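Local structure of flap endonuclease 1 (Desulfurococcus amylolyticus, 3ORY) at residues Arg31-Lys36 with Asp179-Ala184; Asn81-Glu84 with Lys88-Tyr91; Lys109-Glu114 with Met136-Leu141. The protein probably cuts branched DNA at 5' flaps as a structure-specific nuclease during replication and repair. All blocks are in the same frame, centred on the assembly; numbering follows the deposited sequence.

Contact 1 (Arg31-Lys36 with Asp179-Ala184); sequences RILHGK and DAYASA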
loop_
_atom_site.group_PDB
_atom_site.type_symbol
_atom_site.label_atom_id
_atom_site.label_comp_id
_atom_site.label_asym_id
_atom_site.label_seq_id
_atom_site.Cartn_x
_atom_site.Cartn_y
_atom_site.Cartn_z
ATOM N N ARG A 31 4.206 -3.904 -18.163
ATOM C CA ARG A 31 5.033 -3.386 -19.261
ATOM C C ARG A 31 4.475 -2.115 -19.919
ATOM O O ARG A 31 5.241 -1.296 -20.434
ATOM C CB ARG A 31 5.303 -4.477 -20.313
ATOM C CG ARG A 31 6.681 -4.402 -21.003
ATOM C CD ARG A 31 6.731 -3.344 -22.130
ATOM N NE ARG A 31 7.798 -3.556 -23.118
ATOM C CZ ARG A 31 9.090 -3.271 -22.935
ATOM N NH1 ARG A 31 9.526 -2.767 -21.781
ATOM N NH2 ARG A 31 9.959 -3.508 -23.913
ATOM N N ILE A 32 3.157 -1.934 -19.889
ATOM C CA ILE A 32 2.553 -0.700 -20.409
ATOM C C ILE A 32 3.174 0.566 -19.766
ATOM O O ILE A 32 3.294 1.607 -20.413
ATOM C CB ILE A 32 0.989 -0.739 -20.335
ATOM C CG1 ILE A 32 0.402 -1.262 -21.657
ATOM C CG2 ILE A 32 0.390 0.634 -20.049
ATOM C CD1 ILE A 32 0.101 -2.753 -21.677
ATOM N N LEU A 33 3.610 0.446 -18.512
ATOM C CA LEU A 33 4.219 1.565 -17.781
ATOM C C LEU A 33 5.739 1.677 -17.966
ATOM O O LEU A 33 6.401 2.424 -17.240
ATOM C CB LEU A 33 3.881 1.469 -16.285
ATOM C CG LEU A 33 2.413 1.596 -15.850
ATOM C CD1 LEU A 33 2.247 1.164 -14.392
ATOM C CD2 LEU A 33 1.886 3.009 -16.055
ATOM N N HIS A 34 6.286 0.948 -18.940
ATOM C CA HIS A 34 7.731 0.926 -19.187
ATOM C C HIS A 34 8.282 2.339 -19.289
ATOM O O HIS A 34 7.672 3.208 -19.920
ATOM C CB HIS A 34 8.068 0.140 -20.470
ATOM C CG HIS A 34 7.707 0.863 -21.733
ATOM N ND1 HIS A 34 8.568 1.742 -22.357
ATOM C CD2 HIS A 34 6.573 0.858 -22.473
ATOM C CE1 HIS A 34 7.982 2.241 -23.432
ATOM N NE2 HIS A 34 6.771 1.719 -23.527
ATOM N N GLY A 35 9.425 2.568 -18.648
ATOM C CA GLY A 35 10.074 3.876 -18.657
ATOM C C GLY A 35 9.556 4.881 -17.637
ATOM O O GLY A 35 10.178 5.920 -17.437
ATOM N N LYS A 36 8.424 4.588 -16.992
ATOM C CA LYS A 36 7.845 5.518 -16.004
ATOM C C LYS A 36 8.480 5.372 -14.624
ATOM O O LYS A 36 8.863 4.276 -14.210
ATOM C CB LYS A 36 6.321 5.361 -15.900
ATOM C CG LYS A 36 5.553 5.620 -17.212
ATOM C CD LYS A 36 5.447 7.105 -17.535
ATOM C CE LYS A 36 5.311 7.375 -19.046
ATOM N NZ LYS A 36 4.292 6.505 -19.698
ATOM N N ASP A 179 8.277 14.589 -10.575
ATOM C CA ASP A 179 9.445 13.751 -10.308
ATOM C C ASP A 179 9.107 12.265 -10.302
ATOM O O ASP A 179 9.980 11.427 -10.104
ATOM C CB ASP A 179 10.139 14.171 -9.003
ATOM C CG ASP A 179 10.845 15.514 -9.122
ATOM O OD1 ASP A 179 11.299 15.864 -10.227
ATOM O OD2 ASP A 179 10.937 16.233 -8.114
ATOM N N ALA A 180 7.826 11.958 -10.492
ATOM C CA ALA A 180 7.349 10.598 -10.710
ATOM C C ALA A 180 6.073 10.696 -11.509
ATOM O O ALA A 180 5.392 11.717 -11.483
ATOM C CB ALA A 180 7.090 9.865 -9.391
ATOM N N TYR A 181 5.758 9.622 -12.223
ATOM C CA TYR A 181 4.560 9.559 -13.036
ATOM C C TYR A 181 3.309 9.373 -12.176
ATOM O O TYR A 181 2.266 9.970 -12.444
ATOM C CB TYR A 181 4.691 8.427 -14.059
ATOM C CG TYR A 181 3.421 8.138 -14.811
ATOM C CD1 TYR A 181 2.979 8.987 -15.830
ATOM C CD2 TYR A 181 2.658 7.014 -14.505
ATOM C CE1 TYR A 181 1.787 8.711 -16.530
ATOM C CE2 TYR A 181 1.486 6.731 -15.185
ATOM C CZ TYR A 181 1.055 7.576 -16.191
ATOM O OH TYR A 181 -0.112 7.269 -16.842
ATOM N N ALA A 182 3.417 8.543 -11.142
ATOM C CA ALA A 182 2.277 8.209 -10.298
ATOM C C ALA A 182 2.757 7.691 -8.959
ATOM O O ALA A 182 3.889 7.245 -8.842
ATOM C CB ALA A 182 1.395 7.163 -10.987
ATOM N N SER A 183 1.895 7.781 -7.947
ATOM C CA SER A 183 2.136 7.161 -6.657
ATOM C C SER A 183 1.537 5.763 -6.731
ATOM O O SER A 183 0.688 5.494 -7.589
ATOM C CB SER A 183 1.510 7.986 -5.508
ATOM O OG SER A 183 0.174 8.361 -5.810
ATOM N N ALA A 184 1.999 4.863 -5.872
ATOM C CA ALA A 184 1.508 3.491 -5.882
ATOM C C ALA A 184 1.267 2.997 -4.472
ATOM O O ALA A 184 2.150 3.093 -3.598
ATOM C CB ALA A 184 2.478 2.555 -6.638
#

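Contact 2 (Asn81-Glu84 with Lys88-Tyr91); sequences NIVE and KPVY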
loop_
_atom_site.group_PDB
_atom_site.type_symbol
_atom_site.label_atom_id
_atom_site.label_comp_id
_atom_site.label_asym_id
_atom_site.label_seq_id
_atom_site.Cartn_x
_atom_site.Cartn_y
_atom_site.Cartn_z
ATOM N N ASN A 81 10.536 -7.786 -10.458
ATOM C CA ASN A 81 9.499 -7.858 -11.506
ATOM C C ASN A 81 9.158 -6.505 -12.091
ATOM O O ASN A 81 8.970 -6.370 -13.300
ATOM C CB ASN A 81 8.214 -8.459 -10.962
ATOM C CG ASN A 81 8.311 -9.937 -10.735
ATOM O OD1 ASN A 81 8.876 -10.695 -11.555
ATOM N ND2 ASN A 81 7.732 -10.380 -9.621
ATOM N N ILE A 82 9.072 -5.512 -11.211
ATOM C CA ILE A 82 8.740 -4.142 -11.590
ATOM C C ILE A 82 9.828 -3.582 -12.510
ATOM O O ILE A 82 9.536 -3.041 -13.573
ATOM C CB ILE A 82 8.524 -3.277 -10.318
ATOM C CG1 ILE A 82 7.184 -3.637 -9.674
ATOM C CG2 ILE A 82 8.566 -1.802 -10.626
ATOM C CD1 ILE A 82 6.965 -2.980 -8.312
ATOM N N VAL A 83 11.081 -3.756 -12.105
ATOM C CA VAL A 83 12.236 -3.386 -12.933
ATOM C C VAL A 83 12.274 -4.145 -14.274
ATOM O O VAL A 83 12.546 -3.538 -15.314
ATOM C CB VAL A 83 13.563 -3.556 -12.152
ATOM C CG1 VAL A 83 14.768 -3.425 -13.074
ATOM C CG2 VAL A 83 13.648 -2.520 -11.009
ATOM N N GLU A 84 11.982 -5.449 -14.247
ATOM C CA GLU A 84 11.934 -6.281 -15.474
ATOM C C GLU A 84 10.857 -5.820 -16.452
ATOM O O GLU A 84 10.967 -6.031 -17.666
ATOM C CB GLU A 84 11.741 -7.765 -15.136
ATOM C CG GLU A 84 13.016 -8.448 -14.634
ATOM C CD GLU A 84 12.786 -9.824 -14.024
ATOM O OE1 GLU A 84 11.618 -10.214 -13.819
ATOM O OE2 GLU A 84 13.785 -10.519 -13.739
ATOM N N LYS A 88 10.666 2.286 -13.386
ATOM C CA LYS A 88 11.725 2.811 -12.530
ATOM C C LYS A 88 11.145 3.094 -11.146
ATOM O O LYS A 88 10.550 4.150 -10.924
ATOM C CB LYS A 88 12.355 4.059 -13.161
ATOM C CG LYS A 88 12.973 3.778 -14.538
ATOM C CD LYS A 88 13.666 4.998 -15.115
ATOM C CE LYS A 88 14.419 4.618 -16.384
ATOM N NZ LYS A 88 14.772 5.813 -17.188
ATOM N N PRO A 89 11.301 2.139 -10.210
ATOM C CA PRO A 89 10.647 2.329 -8.921
ATOM C C PRO A 89 11.476 3.126 -7.922
ATOM O O PRO A 89 12.711 3.051 -7.911
ATOM C CB PRO A 89 10.446 0.891 -8.427
ATOM C CG PRO A 89 11.624 0.129 -8.998
ATOM C CD PRO A 89 12.082 0.884 -10.248
ATOM N N VAL A 90 10.776 3.891 -7.090
ATOM C CA VAL A 90 11.369 4.551 -5.940
ATOM C C VAL A 90 10.374 4.397 -4.789
ATOM O O VAL A 90 9.168 4.590 -4.968
ATOM C CB VAL A 90 11.715 6.050 -6.222
ATOM C CG1 VAL A 90 10.530 6.804 -6.845
ATOM C CG2 VAL A 90 12.222 6.764 -4.947
ATOM N N TYR A 91 10.873 4.009 -3.626
ATOM C CA TYR A 91 10.019 3.841 -2.460
ATOM C C TYR A 91 10.058 5.103 -1.616
ATOM O O TYR A 91 11.013 5.870 -1.689
ATOM C CB TYR A 91 10.453 2.614 -1.644
ATOM C CG TYR A 91 10.054 1.309 -2.312
ATOM C CD1 TYR A 91 8.867 0.654 -1.966
ATOM C CD2 TYR A 91 10.855 0.741 -3.300
ATOM C CE1 TYR A 91 8.501 -0.551 -2.585
ATOM C CE2 TYR A 91 10.497 -0.448 -3.923
ATOM C CZ TYR A 91 9.320 -1.082 -3.565
ATOM O OH TYR A 91 8.989 -2.253 -4.190
#

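Contact 3 (Lys109-Glu114 with Met136-Leu141); sequences KAVKEE and MMSAKL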
loop_
_atom_site.group_PDB
_atom_site.type_symbol
_atom_site.label_atom_id
_atom_site.label_comp_id
_atom_site.label_asym_id
_atom_site.label_seq_id
_atom_site.Cartn_x
_atom_site.Cartn_y
_atom_site.Cartn_z
ATOM N N LYS A 109 -6.137 -3.870 13.697
ATOM C CA LYS A 109 -7.049 -4.326 14.747
ATOM C C LYS A 109 -8.428 -4.708 14.181
ATOM O O LYS A 109 -8.964 -5.761 14.532
ATOM C CB LYS A 109 -7.164 -3.289 15.869
ATOM C CG LYS A 109 -8.117 -3.677 17.018
ATOM C CD LYS A 109 -7.441 -3.505 18.389
ATOM C CE LYS A 109 -8.430 -3.671 19.558
ATOM N NZ LYS A 109 -9.232 -2.424 19.779
ATOM N N ALA A 110 -8.973 -3.879 13.289
ATOM C CA ALA A 110 -10.276 -4.167 12.664
ATOM C C ALA A 110 -10.272 -5.450 11.827
ATOM O O ALA A 110 -11.212 -6.245 11.907
ATOM C CB ALA A 110 -10.762 -2.982 11.827
ATOM N N VAL A 111 -9.222 -5.643 11.026
ATOM C CA VAL A 111 -9.073 -6.862 10.217
ATOM C C VAL A 111 -9.029 -8.110 11.112
ATOM O O VAL A 111 -9.750 -9.082 10.862
ATOM C CB VAL A 111 -7.834 -6.784 9.272
ATOM C CG1 VAL A 111 -7.361 -8.167 8.841
ATOM C CG2 VAL A 111 -8.158 -5.945 8.051
ATOM N N LYS A 112 -8.213 -8.053 12.165
ATOM C CA LYS A 112 -8.074 -9.156 13.133
ATOM C C LYS A 112 -9.379 -9.534 13.826
ATOM O O LYS A 112 -9.677 -10.723 13.981
ATOM C CB LYS A 112 -7.042 -8.800 14.203
ATOM C CG LYS A 112 -5.605 -8.903 13.758
ATOM C CD LYS A 112 -4.663 -8.300 14.798
ATOM C CE LYS A 112 -4.878 -8.857 16.199
ATOM N NZ LYS A 112 -4.502 -10.303 16.323
ATOM N N GLU A 113 -10.137 -8.526 14.258
ATOM C CA GLU A 113 -11.442 -8.741 14.888
ATOM C C GLU A 113 -12.434 -9.401 13.926
ATOM O O GLU A 113 -13.163 -10.314 14.318
ATOM C CB GLU A 113 -12.018 -7.427 15.426
ATOM C CG GLU A 113 -11.306 -6.921 16.685
ATOM C CD GLU A 113 -11.867 -5.608 17.221
ATOM O OE1 GLU A 113 -12.998 -5.222 16.844
ATOM O OE2 GLU A 113 -11.170 -4.963 18.038
ATOM N N GLU A 114 -12.444 -8.935 12.675
ATOM C CA GLU A 114 -13.284 -9.525 11.624
ATOM C C GLU A 114 -12.886 -10.972 11.295
ATOM O O GLU A 114 -13.742 -11.857 11.246
ATOM C CB GLU A 114 -13.293 -8.643 10.359
ATOM C CG GLU A 114 -14.066 -9.222 9.148
ATOM C CD GLU A 114 -15.565 -9.442 9.396
ATOM O OE1 GLU A 114 -16.137 -8.847 10.342
ATOM O OE2 GLU A 114 -16.183 -10.220 8.631
ATOM N N MET A 136 -5.416 -16.952 9.080
ATOM C CA MET A 136 -4.158 -16.297 8.713
ATOM C C MET A 136 -3.903 -15.074 9.586
ATOM O O MET A 136 -4.711 -14.152 9.617
ATOM C CB MET A 136 -4.157 -15.893 7.241
ATOM C CG MET A 136 -3.741 -16.996 6.284
ATOM S SD MET A 136 -3.869 -16.447 4.570
ATOM C CE MET A 136 -2.658 -15.131 4.501
ATOM N N MET A 137 -2.786 -15.082 10.304
ATOM C CA MET A 137 -2.488 -13.994 11.229
ATOM C C MET A 137 -2.051 -12.727 10.501
ATOM O O MET A 137 -1.366 -12.795 9.476
ATOM C CB MET A 137 -1.467 -14.417 12.295
ATOM C CG MET A 137 -0.064 -14.714 11.798
ATOM S SD MET A 137 1.137 -14.643 13.156
ATOM C CE MET A 137 1.416 -12.868 13.269
ATOM N N SER A 138 -2.472 -11.579 11.029
ATOM C CA SER A 138 -2.052 -10.284 10.513
ATOM C C SER A 138 -0.749 -9.905 11.195
ATOM O O SER A 138 -0.728 -9.606 12.394
ATOM C CB SER A 138 -3.112 -9.218 10.796
ATOM O OG SER A 138 -4.381 -9.624 10.312
ATOM N N ALA A 139 0.340 -9.940 10.436
ATOM C CA ALA A 139 1.652 -9.621 10.977
ATOM C C ALA A 139 1.790 -8.120 11.259
ATOM O O ALA A 139 1.258 -7.288 10.516
ATOM C CB ALA A 139 2.742 -10.098 10.027
ATOM N N LYS A 140 2.482 -7.783 12.341
ATOM C CA LYS A 140 2.800 -6.390 12.649
ATOM C C LYS A 140 4.043 -5.942 11.879
ATOM O O LYS A 140 5.046 -6.651 11.833
ATOM C CB LYS A 140 3.035 -6.205 14.151
ATOM C CG LYS A 140 1.790 -6.324 15.007
ATOM C CD LYS A 140 2.105 -6.413 16.512
ATOM C CE LYS A 140 0.817 -6.559 17.354
ATOM N NZ LYS A 140 1.069 -6.810 18.800
ATOM N N LEU A 141 3.978 -4.765 11.267
ATOM C CA LEU A 141 5.178 -4.145 10.695
ATOM C C LEU A 141 5.914 -3.398 11.798
ATOM O O LEU A 141 5.344 -2.518 12.434
ATOM C CB LEU A 141 4.812 -3.182 9.556
ATOM C CG LEU A 141 5.982 -2.477 8.854
ATOM C CD1 LEU A 141 6.890 -3.509 8.165
ATOM C CD2 LEU A 141 5.458 -1.448 7.860
#

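Contact 1 (Arg31-Lys36 with Asp179-Ala184)
The type II beta turn from Leu33 to Lys36, which leads into strand 37-41, packs against Tyr181 in the segment that carries strand 182-184. Lys36 lies across one face of the phenol: CD sits 3.5 Å from both CG and CD1 of Tyr181, a CH-pi contact with 28° between its line to the centroid and the ring normal. Bends at chi2 (-76°) and chi4 (47°) curl the lysine chain back over the ring, bringing NZ 4.9 Å from the Tyr181 centroid as a cation-pi partner. Leu33 comes from another direction, its side chain nearly perpendicular to that of the tyrosine, and its methyl CD2 meets Tyr181 CE2 obliquely at 3.8 Å. Strands 37-41 and 182-184 run parallel as neighbours in the central sheet of this PIN-like nuclease core, and Tyr181 is joined by a backbone hydrogen bond to Ile37, with Ala182 bonded to Val39 further along. The turn is closed by Lys36 N donating to Leu33 O at 3.0 Å, with Gly35 adopting the positive phi that such a turn favours at its third position. A serine in place of Tyr181 would probably strip the lysine tail of its aromatic, cation-pi surface and open a gap beside Leu33 CD2. Tyr181 also touches Lys197 of the neighbouring parallel strand 197-200.

Contact 2 (Asn81-Glu84 with Lys88-Tyr91)
Pro89 meets two consecutive residues at the end of helix 70-84, and they approach its ring differently. Ile82 lies alongside it, the two side chains running antiparallel, whereas Val83 stands roughly perpendicular to the proline. The gamma branches do the touching in both cases. Ile82 places CG2 anti to its backbone N, which brings that methyl 4.0 Å from both CB and CG of Pro89. Val83 also uses CG2, but from the other rotational position: with chi1 at 169°, CG1 is anti to the backbone N, and CG2, beside that N, reaches Pro89 CD at 3.8 Å. The pyrrolidine is thus met along CB, CG and CD. Helix 70-84 is the last helix of the beta-alpha-beta crossover between the parallel strands 37-41 and 88-93, and this contact packs its final turn onto the start of the second strand. Further along that strand, the hydroxyl of Tyr91 hydrogen-bonds to Thr79 OG1, back on the same helix, while Val83 also touches Tyr340 of helix 330-347. The carbonyl of Pro89 accepts a bond from Trp310 NE1. All three residues in the contact are buried. Between Pro89 and the two helix residues the return from helix to strand is held by aliphatic contact, and the side-chain surfaces that meet there bring no polar group needing a partner.

Contact 3 (Lys109-Glu114 with Met136-Leu141)
An extended, irregular run, Met136-Leu141, passes beside the helical turn Lys109-Glu114, and the two backbones come nearest at Lys112 and Ser138, whose CA atoms are 6.7 Å apart. Ser138 carries the contact from its side. Its CB points toward the helix, and with chi1 at -54° its hydroxyl stands anti to the carbonyl carbon, where OG meets two successive residues of the helix. One is Val111, whose CG1 lies 3.6 Å from Ser138 OG. The other is Lys112, which brings the base of its side chain: CG is 3.7 Å from Ser138 OG and 3.9 Å from Ser138 CB. Beyond CG the lysine bends at chi3 and chi4, and its charged end takes no part in the contact, NZ lying 6.0 Å from Ser138 OG. Elsewhere on the helical turn, Lys109 NZ and Glu113 OE2 form a long salt bridge at 3.6 Å, one turn apart along the helix. Helices 102-125 and 128-134 make a helical excursion from the core, and their place in the chain is consistent with the arch, or clamp, that flap endonucleases set over the active site. Met136-Leu141 is the returning limb. It has further attachments: Ser138 O accepts a hydrogen bond from Arg108 NH2, on the same helix 102-125, Met137 O accepts one from Arg54 NH2, and Leu141 is buried against helix 42-52. Across the contact itself no hydrogen bond or salt bridge is made; the serine oxygen meets only aliphatic carbons of the helical turn. The two segments thus meet at the surface by modest van der Waals contact, and the directed tie between this run and the helix probably comes from Arg108.

From the N terminus, the turn at 31-36 opens contact 1, whose partner comes only at 179-184, so the loop it closes encloses both other contacts. Inside it, contact 2 closes first, over the short return from helix 70-84 to strand 88-93. Contact 3 follows in series, closing round the second half of helix 102-125 and all of helix 128-134; no loops cross. Contacts 1 and 2 adjoin on one sheet, through a probable hydrogen bond from Lys88 N to Lys36 O at 2.8 Å. Contact 3 stands on the opposite side of the chain's centre, its centre about 31 Å from that of contact 1, and joins the outgoing helix of the excursion to its returning chain.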